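Local coordinates for xyloglucan-specific endo-beta-1,4-glucanase (Uncultured bacterium, PDB 4W89), which probably hydrolyses internal beta-1,4-glucosidic bonds in the glucan backbone of xyloglucan, as a TIM-barrel glycoside hydrolase of family 5, at residues M173-I178 with E211-P216. The protein carries 1 engineered substitution. Sequence-based numbering, arbitrary orientation.
Sequences MNKAFI and EIPSDP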
# COMPACT_ATOMS: atom_id res chain seq x y z
N MET A 173 13.27 -3.75 10.98
CA MET A 173 11.83 -4.00 11.09
C MET A 173 11.33 -4.86 9.92
O MET A 173 10.56 -5.79 10.11
CB MET A 173 11.05 -2.68 11.18
CG MET A 173 11.26 -1.94 12.50
SD MET A 173 10.16 -0.53 12.79
CE MET A 173 8.65 -1.37 13.28
N ASN A 174 11.80 -4.55 8.71
CA ASN A 174 11.55 -5.41 7.56
C ASN A 174 11.94 -6.86 7.83
O ASN A 174 11.16 -7.78 7.59
CB ASN A 174 12.31 -4.90 6.33
CG ASN A 174 11.61 -3.73 5.65
OD1 ASN A 174 10.43 -3.48 5.88
ND2 ASN A 174 12.34 -3.02 4.79
N LYS A 175 13.14 -7.05 8.35
CA LYS A 175 13.63 -8.39 8.67
C LYS A 175 12.74 -9.08 9.72
O LYS A 175 12.44 -10.26 9.61
CB LYS A 175 15.10 -8.33 9.11
CG LYS A 175 15.80 -9.68 9.17
CD LYS A 175 17.28 -9.59 8.79
CE LYS A 175 17.58 -10.25 7.43
NZ LYS A 175 17.03 -9.54 6.24
N ALA A 176 12.29 -8.32 10.72
CA ALA A 176 11.42 -8.85 11.77
C ALA A 176 10.06 -9.29 11.23
O ALA A 176 9.49 -10.28 11.70
CB ALA A 176 11.23 -7.80 12.85
N PHE A 177 9.55 -8.53 10.27
CA PHE A 177 8.29 -8.83 9.59
C PHE A 177 8.37 -10.18 8.88
O PHE A 177 7.56 -11.08 9.13
CB PHE A 177 7.97 -7.69 8.59
CG PHE A 177 7.01 -8.07 7.50
CD1 PHE A 177 5.76 -8.59 7.79
CD2 PHE A 177 7.34 -7.84 6.17
CE1 PHE A 177 4.87 -8.92 6.77
CE2 PHE A 177 6.46 -8.16 5.15
CZ PHE A 177 5.22 -8.70 5.45
N ILE A 178 9.38 -10.30 8.01
CA ILE A 178 9.61 -11.52 7.25
C ILE A 178 9.79 -12.70 8.19
O ILE A 178 9.14 -13.74 8.04
CB ILE A 178 10.88 -11.40 6.39
CG1 ILE A 178 10.69 -10.33 5.30
CG2 ILE A 178 11.23 -12.73 5.75
CD1 ILE A 178 11.98 -9.89 4.64
N GLU A 211 18.36 -2.46 2.71
CA GLU A 211 18.89 -3.81 2.79
C GLU A 211 17.90 -4.75 2.12
O GLU A 211 16.73 -4.79 2.49
CB GLU A 211 19.10 -4.20 4.26
CG GLU A 211 19.78 -5.53 4.50
CD GLU A 211 19.95 -5.82 5.99
OE1 GLU A 211 20.46 -4.93 6.71
OE2 GLU A 211 19.58 -6.93 6.43
N ILE A 212 18.38 -5.49 1.12
CA ILE A 212 17.56 -6.43 0.36
C ILE A 212 17.68 -7.82 0.97
O ILE A 212 18.76 -8.42 0.93
CB ILE A 212 18.03 -6.50 -1.11
CG1 ILE A 212 18.06 -5.10 -1.76
CG2 ILE A 212 17.14 -7.45 -1.91
CD1 ILE A 212 16.71 -4.41 -1.85
N PRO A 213 16.59 -8.35 1.54
CA PRO A 213 16.67 -9.68 2.17
C PRO A 213 17.00 -10.78 1.17
O PRO A 213 16.66 -10.68 -0.00
CB PRO A 213 15.26 -9.90 2.73
CG PRO A 213 14.66 -8.54 2.84
CD PRO A 213 15.25 -7.75 1.71
N SER A 214 17.66 -11.82 1.66
CA SER A 214 18.04 -12.95 0.83
C SER A 214 16.82 -13.80 0.48
O SER A 214 16.82 -14.51 -0.53
CB SER A 214 19.07 -13.81 1.55
OG SER A 214 18.51 -14.35 2.73
N ASP A 215 15.79 -13.74 1.33
CA ASP A 215 14.55 -14.44 1.06
C ASP A 215 14.07 -14.09 -0.35
O ASP A 215 13.85 -12.92 -0.65
CB ASP A 215 13.48 -14.07 2.08
CG ASP A 215 12.19 -14.85 1.89
OD1 ASP A 215 11.63 -14.85 0.78
OD2 ASP A 215 11.74 -15.47 2.87
N PRO A 216 13.91 -15.10 -1.22
CA PRO A 216 13.66 -14.85 -2.63
C PRO A 216 12.21 -14.55 -2.97
O PRO A 216 11.92 -14.24 -4.12
CB PRO A 216 14.06 -16.18 -3.27
CG PRO A 216 13.66 -17.20 -2.24
CD PRO A 216 13.83 -16.54 -0.90
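On the outer layer of the TIM barrel, I178 and K175 of helix 164-182 pack against P213 in the loop that leads from helix 204-208 into strand 218-223. I178 makes the apolar contact: its CD1 meets the proline ring at P213 CG (3.5 Å) and also lies 3.8 Å from P213 CB. CG1 stands beside the backbone N (chi1 -66°) and the chain then runs on extended to CD1, which carries this methyl to the ring. Both side chains also touch I195 of strand 193-196, which places the pair against the outside of the barrel. One turn earlier, K175 bends along its length and passes P213 in the opposite direction, its NZ 3.9 Å from P213 CB. K175 NZ forms a long salt bridge to E211 OE2 (3.7 Å), the extended glutamate meeting it nearly at a right angle where both residues are exposed. At the other end of the contact, I178 CG2 lies 4.0 Å from D215 OD2. That carboxylate has firmer partners: OD2 pairs with R182 at the end of the same helix, and OD1 accepts from N217 N. The I178-P213 apolar contact, with the K175-E211 and D215-R182 charge pairs beside it, joins a barrel helix to the alpha-to-beta loop before strand 218-223 of the (beta/alpha)8 fold.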